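Local coordinates for serine protease inhibitor 4, isoform B (Drosophila melanogaster, PDB 4P0F), which probably inhibits serine-type and cysteine-type endopeptidases as a member of the serpin family, here in its cleaved form, at residues G65-D70 and A75-Q80; V124-N129 and R162-N167; T241-L246 and S376-E381. One frame throughout, in Å; residues are numbered along the deposited sequence.

Contact 1: residues G65-D70 and A75-Q80; sequences GLASSD and AHSFHQ
L66 and A67 belong to the short link of a helix-loop-helix unit, and they fold back on S77 and F78 of the second helix, 71-84. One contact is apolar. L66 CD2 lies 4.0 Å from F78 CE1 and nearly as close to CZ of the same ring, in the plane of the phenyl and at its edge, and the two side chains cross at about a right angle. L66 reaches this edge because its CG is anti to its own carbonyl carbon (chi1 -56°), which turns the end of the chain toward the helix. The second contact is water-mediated. A67 N donates to a water 2.8 Å away, and that water donates to S77 OG, also at 2.8 Å; A67 CB is 4.2 Å from S77 OG. As S77 OG is also bonded to I74 O, one turn back, the hydroxyl is gripped from two sources. The link is itself organised: D70 N bonds S68 OG at 3.1 Å, an ST turn, while D70 OD1 caps Q73 N at the start of the helix. G65, with positive phi, is the first residue past helix 54-64. Beyond the pair, F78 meets F10 of helix 6-28 edge-to-face and packs on T43 and A46 of helix 38-49, whose R49 is touched by L66, so the unit rests against both helices.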
loop_
_atom_site.group_PDB
_atom_site.type_symbol
_atom_site.label_atom_id
_atom_site.label_comp_id
_atom_site.label_asym_id
_atom_site.label_seq_id
_atom_site.Cartn_x
_atom_site.Cartn_y
_atom_site.Cartn_z
ATOM N N GLY A 65 10.494 2.905 10.051
ATOM C CA GLY A 65 11.142 4.159 9.714
ATOM C C GLY A 65 10.343 5.355 10.210
ATOM O O GLY A 65 10.213 6.355 9.514
ATOM N N LEU A 66 9.803 5.261 11.420
ATOM C CA LEU A 66 8.995 6.356 11.940
ATOM C C LEU A 66 9.875 7.549 12.328
ATOM O O LEU A 66 11.097 7.422 12.443
ATOM C CB LEU A 66 8.151 5.884 13.124
ATOM C CG LEU A 66 7.229 4.688 12.840
ATOM C CD1 LEU A 66 6.317 4.427 14.027
ATOM C CD2 LEU A 66 6.384 4.907 11.583
ATOM N N ALA A 67 9.241 8.706 12.519
ATOM C CA ALA A 67 9.950 9.983 12.626
ATOM C C ALA A 67 10.853 10.072 13.855
ATOM O O ALA A 67 11.892 10.735 13.835
ATOM C CB ALA A 67 8.951 11.133 12.642
ATOM N N SER A 68 10.453 9.407 14.926
ATOM C CA SER A 68 11.216 9.451 16.166
ATOM C C SER A 68 10.697 8.367 17.089
ATOM O O SER A 68 9.904 7.523 16.674
ATOM C CB SER A 68 11.101 10.821 16.839
ATOM O OG SER A 68 9.830 10.981 17.450
ATOM N N SER A 69 11.142 8.398 18.339
ATOM C CA SER A 69 10.667 7.443 19.334
ATOM C C SER A 69 9.507 8.003 20.156
ATOM O O SER A 69 8.989 7.329 21.047
ATOM C CB SER A 69 11.811 7.046 20.261
ATOM O OG SER A 69 12.325 8.184 20.924
ATOM N N ASP A 70 9.111 9.236 19.851
ATOM C CA ASP A 70 8.088 9.949 20.611
ATOM C C ASP A 70 6.698 9.789 19.978
ATOM O O ASP A 70 6.475 10.277 18.869
ATOM C CB ASP A 70 8.456 11.428 20.697
ATOM C CG ASP A 70 7.572 12.193 21.655
ATOM O OD1 ASP A 70 6.481 12.619 21.237
ATOM O OD2 ASP A 70 7.973 12.372 22.823
ATOM N N ALA A 75 2.699 10.592 15.729
ATOM C CA ALA A 75 1.309 10.811 15.377
ATOM C C ALA A 75 1.175 12.075 14.539
ATOM O O ALA A 75 0.466 12.096 13.524
ATOM C CB ALA A 75 0.449 10.906 16.629
ATOM N N HIS A 76 1.863 13.128 14.957
ATOM C CA HIS A 76 1.785 14.387 14.240
ATOM C C HIS A 76 2.307 14.254 12.808
ATOM O O HIS A 76 1.801 14.912 11.900
ATOM C CB HIS A 76 2.558 15.476 14.972
ATOM C CG HIS A 76 2.309 16.845 14.422
ATOM N ND1 HIS A 76 1.064 17.437 14.447
ATOM C CD2 HIS A 76 3.134 17.726 13.810
ATOM C CE1 HIS A 76 1.137 18.631 13.885
ATOM N NE2 HIS A 76 2.381 18.830 13.491
ATOM N N SER A 77 3.304 13.400 12.598
ATOM C CA SER A 77 3.893 13.269 11.267
ATOM C C SER A 77 2.879 12.659 10.299
ATOM O O SER A 77 2.855 13.012 9.119
ATOM C CB SER A 77 5.186 12.440 11.306
ATOM O OG SER A 77 4.944 11.060 11.506
ATOM N N PHE A 78 2.034 11.761 10.801
ATOM C CA PHE A 78 0.983 11.172 9.981
ATOM C C PHE A 78 -0.170 12.140 9.796
ATOM O O PHE A 78 -0.785 12.172 8.729
ATOM C CB PHE A 78 0.486 9.853 10.590
ATOM C CG PHE A 78 1.410 8.699 10.325
ATOM C CD1 PHE A 78 2.514 8.485 11.134
ATOM C CD2 PHE A 78 1.213 7.869 9.243
ATOM C CE1 PHE A 78 3.385 7.447 10.883
ATOM C CE2 PHE A 78 2.077 6.823 8.990
ATOM C CZ PHE A 78 3.166 6.615 9.812
ATOM N N HIS A 79 -0.459 12.944 10.815
ATOM C CA HIS A 79 -1.550 13.909 10.704
ATOM C C HIS A 79 -1.313 14.873 9.563
ATOM O O HIS A 79 -2.238 15.226 8.827
ATOM C CB HIS A 79 -1.721 14.718 11.983
ATOM C CG HIS A 79 -2.791 15.759 11.880
ATOM N ND1 HIS A 79 -4.133 15.448 11.901
ATOM C CD2 HIS A 79 -2.720 17.100 11.719
ATOM C CE1 HIS A 79 -4.843 16.554 11.780
ATOM N NE2 HIS A 79 -4.010 17.572 11.667
ATOM N N GLN A 80 -0.065 15.318 9.439
ATOM C CA GLN A 80 0.302 16.274 8.400
ATOM C C GLN A 80 -0.118 15.772 7.020
ATOM O O GLN A 80 -0.645 16.531 6.211
ATOM C CB GLN A 80 1.810 16.544 8.431
ATOM C CG GLN A 80 2.259 17.415 9.598
ATOM C CD GLN A 80 3.747 17.716 9.567
ATOM O OE1 GLN A 80 4.577 16.807 9.498
ATOM N NE2 GLN A 80 4.093 19.000 9.611
HETATM O O HOH W 1 6.714 8.853 11.344
#

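Contact 2: residues V124-N129 and R162-N167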
loop_
_atom_site.group_PDB
_atom_site.type_symbol
_atom_site.label_atom_id
_atom_site.label_comp_id
_atom_site.label_asym_id
_atom_site.label_seq_id
_atom_site.Cartn_x
_atom_site.Cartn_y
_atom_site.Cartn_z
ATOM N N VAL A 124 -17.343 -3.410 19.165
ATOM C CA VAL A 124 -17.938 -4.585 18.523
ATOM C C VAL A 124 -17.809 -5.811 19.422
ATOM O O VAL A 124 -16.974 -5.836 20.325
ATOM C CB VAL A 124 -17.276 -4.892 17.151
ATOM C CG1 VAL A 124 -17.399 -3.698 16.207
ATOM C CG2 VAL A 124 -15.818 -5.286 17.326
ATOM N N ASP A 125 -18.635 -6.823 19.171
ATOM C CA ASP A 125 -18.601 -8.061 19.944
ATOM C C ASP A 125 -17.850 -9.138 19.167
ATOM O O ASP A 125 -18.429 -9.805 18.307
ATOM C CB ASP A 125 -20.024 -8.525 20.273
ATOM C CG ASP A 125 -20.052 -9.738 21.180
ATOM O OD1 ASP A 125 -18.985 -10.320 21.443
ATOM O OD2 ASP A 125 -21.154 -10.124 21.623
ATOM N N PHE A 126 -16.559 -9.302 19.452
ATOM C CA PHE A 126 -15.731 -10.266 18.717
ATOM C C PHE A 126 -16.084 -11.731 19.003
ATOM O O PHE A 126 -15.698 -12.617 18.242
ATOM C CB PHE A 126 -14.245 -10.031 19.018
ATOM C CG PHE A 126 -13.674 -8.793 18.363
ATOM C CD1 PHE A 126 -13.652 -8.653 16.982
ATOM C CD2 PHE A 126 -13.116 -7.782 19.136
ATOM C CE1 PHE A 126 -13.110 -7.525 16.396
ATOM C CE2 PHE A 126 -12.582 -6.647 18.558
ATOM C CZ PHE A 126 -12.579 -6.518 17.183
ATOM N N SER A 127 -16.807 -11.993 20.087
ATOM C CA SER A 127 -17.298 -13.344 20.351
ATOM C C SER A 127 -18.306 -13.736 19.281
ATOM O O SER A 127 -18.419 -14.908 18.908
ATOM C CB SER A 127 -17.934 -13.437 21.738
ATOM O OG SER A 127 -16.964 -13.151 22.728
ATOM N N LYS A 128 -19.042 -12.744 18.794
ATOM C CA LYS A 128 -19.912 -12.940 17.645
ATOM C C LYS A 128 -19.095 -12.563 16.427
ATOM O O LYS A 128 -19.275 -11.496 15.843
ATOM C CB LYS A 128 -21.173 -12.093 17.749
ATOM C CG LYS A 128 -22.083 -12.483 18.903
ATOM C CD LYS A 128 -23.228 -11.500 19.051
ATOM C CE LYS A 128 -24.112 -11.870 20.240
ATOM N NZ LYS A 128 -25.158 -10.846 20.512
ATOM N N ASN A 129 -18.178 -13.446 16.065
ATOM C CA ASN A 129 -17.090 -13.069 15.178
ATOM C C ASN A 129 -17.544 -12.857 13.732
ATOM O O ASN A 129 -16.944 -12.064 13.009
ATOM C CB ASN A 129 -15.971 -14.109 15.245
ATOM C CG ASN A 129 -16.450 -15.507 14.968
ATOM O OD1 ASN A 129 -17.503 -15.923 15.449
ATOM N ND2 ASN A 129 -15.669 -16.255 14.199
ATOM N N ARG A 162 -9.232 -8.304 20.944
ATOM C CA ARG A 162 -9.449 -7.113 21.753
ATOM C C ARG A 162 -9.605 -5.855 20.909
ATOM O O ARG A 162 -10.405 -4.981 21.242
ATOM C CB ARG A 162 -8.316 -6.956 22.762
ATOM C CG ARG A 162 -8.325 -8.034 23.822
ATOM C CD ARG A 162 -9.456 -7.825 24.837
ATOM N NE ARG A 162 -9.579 -8.935 25.784
ATOM C CZ ARG A 162 -10.335 -10.014 25.601
ATOM N NH1 ARG A 162 -11.060 -10.158 24.494
ATOM N NH2 ARG A 162 -10.365 -10.957 26.527
ATOM N N LEU A 163 -8.844 -5.732 19.830
ATOM C CA LEU A 163 -9.142 -4.671 18.891
ATOM C C LEU A 163 -8.605 -4.974 17.517
ATOM O O LEU A 163 -7.718 -5.801 17.358
ATOM C CB LEU A 163 -8.594 -3.339 19.394
ATOM C CG LEU A 163 -7.106 -3.288 19.697
ATOM C CD1 LEU A 163 -6.307 -2.811 18.481
ATOM C CD2 LEU A 163 -6.876 -2.383 20.877
ATOM N N VAL A 164 -9.195 -4.314 16.527
ATOM C CA VAL A 164 -8.704 -4.369 15.157
ATOM C C VAL A 164 -8.514 -2.947 14.680
ATOM O O VAL A 164 -9.441 -2.143 14.735
ATOM C CB VAL A 164 -9.668 -5.110 14.216
ATOM C CG1 VAL A 164 -9.144 -5.093 12.771
ATOM C CG2 VAL A 164 -9.869 -6.533 14.680
ATOM N N LEU A 165 -7.299 -2.650 14.238
ATOM C CA LEU A 165 -6.956 -1.358 13.663
ATOM C C LEU A 165 -7.018 -1.473 12.159
ATOM O O LEU A 165 -6.472 -2.421 11.608
ATOM C CB LEU A 165 -5.552 -0.922 14.093
ATOM C CG LEU A 165 -5.445 -0.325 15.492
ATOM C CD1 LEU A 165 -4.013 -0.294 15.954
ATOM C CD2 LEU A 165 -6.016 1.084 15.490
ATOM N N VAL A 166 -7.691 -0.527 11.508
ATOM C CA VAL A 166 -7.836 -0.577 10.061
ATOM C C VAL A 166 -7.510 0.753 9.411
ATOM O O VAL A 166 -7.919 1.811 9.876
ATOM C CB VAL A 166 -9.257 -1.001 9.643
ATOM C CG1 VAL A 166 -9.313 -1.234 8.148
ATOM C CG2 VAL A 166 -9.662 -2.270 10.383
ATOM N N ASN A 167 -6.741 0.672 8.329
ATOM C CA ASN A 167 -6.572 1.777 7.408
ATOM C C ASN A 167 -7.108 1.375 6.052
ATOM O O ASN A 167 -6.823 0.282 5.587
ATOM C CB ASN A 167 -5.107 2.179 7.253
ATOM C CG ASN A 167 -4.918 3.174 6.134
ATOM O OD1 ASN A 167 -4.696 2.800 4.963
ATOM N ND2 ASN A 167 -5.046 4.449 6.466
#
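The F126 ring points its far end at strand 161-174, and its orientation decides which atoms it meets. Its CZ lies 3.7 Å from V164 CG2, with CE1 almost as near; the methyl approaches obliquely. At the edge, near the ring plane, F126 CE2 comes to 3.8 Å from R162 O, and the same carbon is 4.0 Å from L163 CA. V124 CG2, from the ring's own segment, covers one face from 3.5 Å above the plane, offset toward the rim. With its CG anti to the carbonyl carbon (chi1 -73°), F126 projects from the type I turn D125-K128 toward the strand. A serine here would probably leave V164 CG2 and V124 CG2 without their shared aromatic partner and open a gap between turn and strand. R162 takes part through its carbonyl, while its guanidinium forms a salt bridge with E309. R162 and L163 together face V339 in a classic beta bulge. The turn leads into helix 129-143, whose A132 also touches F126, the helix lying against strand 161-174 as in the serpin fold; strand 328-341, paired between 161-174 and 311-324, is consistent with the inserted reactive loop of a cleaved serpin.

Contact 3: residues T241-L246 and S376-E381; sequences TGLPAL and SVVRLE
L243, in the first turn of helix 243-249, approaches V378 progressively along its side chain. Its CB is directed at segment 376-381 but is still 5.8 Å from V378 CG2. The next atom, L243 CG, has closed to 5.1 Å from that same methyl. Chi1 (-175°) places CG anti to the backbone N, outward from the helix; chi2 (59°) then sets CD2, rather than CD1, toward V378, and L243 CD2 reaches V378 CG2 at 3.7 Å. That methyl-to-methyl touch is the closest approach of the two segments. CD2 also passes V377 O at 4.2 Å and S376 OG at 4.4 Å, distances that make these polar atoms neighbours rather than partners. S376 OG bonds Y22 OH of helix 6-28; separately, V378 N bonds N33 OD1 as the chain leaves strand 370-377. L243 also touches P359, just ahead of strand 360-366. With 91 Å² buried, and L243 CD2 making each of the close approaches between the two segments, the contact of residues 241-246 with 376-381 is van der Waals packing; E247, further along the same helix, adds a weak hydrogen bond from its OE2 to S376 OG.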
loop_
_atom_site.group_PDB
_atom_site.type_symbol
_atom_site.label_atom_id
_atom_site.label_comp_id
_atom_site.label_asym_id
_atom_site.label_seq_id
_atom_site.Cartn_x
_atom_site.Cartn_y
_atom_site.Cartn_z
ATOM N N THR A 241 13.556 -10.028 -19.818
ATOM C CA THR A 241 13.689 -10.880 -18.642
ATOM C C THR A 241 14.297 -10.128 -17.456
ATOM O O THR A 241 14.761 -10.744 -16.498
ATOM C CB THR A 241 14.573 -12.097 -18.954
ATOM O OG1 THR A 241 15.827 -11.644 -19.474
ATOM C CG2 THR A 241 13.910 -13.005 -19.984
ATOM N N GLY A 242 14.288 -8.800 -17.520
ATOM C CA GLY A 242 15.069 -7.988 -16.600
ATOM C C GLY A 242 14.424 -7.547 -15.291
ATOM O O GLY A 242 15.065 -6.860 -14.500
ATOM N N LEU A 243 13.177 -7.925 -15.029
ATOM C CA LEU A 243 12.503 -7.355 -13.866
ATOM C C LEU A 243 13.137 -7.812 -12.543
ATOM O O LEU A 243 13.381 -6.981 -11.670
ATOM C CB LEU A 243 11.006 -7.678 -13.871
ATOM C CG LEU A 243 10.204 -7.018 -12.739
ATOM C CD1 LEU A 243 10.310 -5.502 -12.767
ATOM C CD2 LEU A 243 8.744 -7.447 -12.796
ATOM N N PRO A 244 13.403 -9.121 -12.379
ATOM C CA PRO A 244 13.999 -9.523 -11.094
ATOM C C PRO A 244 15.295 -8.777 -10.769
ATOM O O PRO A 244 15.505 -8.387 -9.616
ATOM C CB PRO A 244 14.263 -11.019 -11.284
ATOM C CG PRO A 244 13.254 -11.451 -12.295
ATOM C CD PRO A 244 13.131 -10.288 -13.242
ATOM N N ALA A 245 16.137 -8.560 -11.775
ATOM C CA ALA A 245 17.386 -7.825 -11.580
ATOM C C ALA A 245 17.111 -6.357 -11.272
ATOM O O ALA A 245 17.777 -5.756 -10.433
ATOM C CB ALA A 245 18.270 -7.952 -12.803
ATOM N N LEU A 246 16.121 -5.773 -11.945
ATOM C CA LEU A 246 15.741 -4.389 -11.657
ATOM C C LEU A 246 15.264 -4.252 -10.227
ATOM O O LEU A 246 15.584 -3.278 -9.546
ATOM C CB LEU A 246 14.638 -3.899 -12.603
ATOM C CG LEU A 246 14.054 -2.514 -12.285
ATOM C CD1 LEU A 246 15.127 -1.442 -12.321
ATOM C CD2 LEU A 246 12.932 -2.154 -13.260
ATOM N N SER A 376 3.835 -4.641 -9.376
ATOM C CA SER A 376 4.516 -5.305 -10.475
ATOM C C SER A 376 3.513 -5.868 -11.458
ATOM O O SER A 376 2.468 -6.369 -11.059
ATOM C CB SER A 376 5.369 -6.469 -9.970
ATOM O OG SER A 376 6.507 -6.032 -9.277
ATOM N N VAL A 377 3.857 -5.811 -12.738
ATOM C CA VAL A 377 3.154 -6.587 -13.751
ATOM C C VAL A 377 4.136 -7.611 -14.272
ATOM O O VAL A 377 5.111 -7.259 -14.932
ATOM C CB VAL A 377 2.617 -5.717 -14.891
ATOM C CG1 VAL A 377 1.937 -6.592 -15.943
ATOM C CG2 VAL A 377 1.630 -4.692 -14.354
ATOM N N VAL A 378 3.879 -8.879 -13.973
ATOM C CA VAL A 378 4.803 -9.947 -14.327
ATOM C C VAL A 378 4.189 -10.907 -15.334
ATOM O O VAL A 378 4.867 -11.396 -16.230
ATOM C CB VAL A 378 5.239 -10.730 -13.073
ATOM C CG1 VAL A 378 6.175 -11.871 -13.438
ATOM C CG2 VAL A 378 5.917 -9.790 -12.082
ATOM N N ARG A 379 2.908 -11.183 -15.163
ATOM C CA ARG A 379 2.195 -12.103 -16.036
ATOM C C ARG A 379 0.879 -11.485 -16.433
ATOM O O ARG A 379 0.135 -11.022 -15.581
ATOM C CB ARG A 379 1.946 -13.443 -15.338
ATOM C CG ARG A 379 3.203 -14.187 -14.929
ATOM C CD ARG A 379 2.860 -15.509 -14.258
ATOM N NE ARG A 379 4.051 -16.193 -13.761
ATOM C CZ ARG A 379 4.053 -17.419 -13.244
ATOM N NH1 ARG A 379 2.923 -18.111 -13.153
ATOM N NH2 ARG A 379 5.188 -17.957 -12.820
ATOM N N LEU A 380 0.587 -11.475 -17.729
ATOM C CA LEU A 380 -0.721 -11.050 -18.192
ATOM C C LEU A 380 -1.302 -12.107 -19.106
ATOM O O LEU A 380 -0.568 -12.843 -19.756
ATOM C CB LEU A 380 -0.639 -9.714 -18.923
ATOM C CG LEU A 380 -0.282 -8.492 -18.084
ATOM C CD1 LEU A 380 -0.128 -7.280 -18.990
ATOM C CD2 LEU A 380 -1.344 -8.234 -17.021
ATOM N N GLU A 381 -2.624 -12.192 -19.122
ATOM C CA GLU A 381 -3.333 -12.993 -20.109
ATOM C C GLU A 381 -4.660 -12.330 -20.430
ATOM O O GLU A 381 -5.240 -11.638 -19.587
ATOM C CB GLU A 381 -3.566 -14.420 -19.605
ATOM C CG GLU A 381 -2.364 -15.350 -19.753
ATOM C CD GLU A 381 -1.483 -15.416 -18.512
ATOM O OE1 GLU A 381 -2.008 -15.292 -17.383
ATOM O OE2 GLU A 381 -0.256 -15.601 -18.670
#

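In the fold
Burial grades the three contacts: all four touching residues are buried in contact 2, three of four in contact 3, and two of four in contact 1, and contact 1 also has a bridging water. Contact 1 joins a loop to a helix, whereas contact 2 sets an aromatic ring on strand 161-174 and contact 3 sets a leucine methyl at the end of strand 370-377 and just beyond it. No segment is shared, but outside elements connect them. T43 of helix 38-49 is touched by F78 in contact 1 and by N167 of 162-167, and helix 6-28 supplies F10 beside contact 1 and Y22 beside contact 3. Contact 3 lies across the chain's centre from the other two.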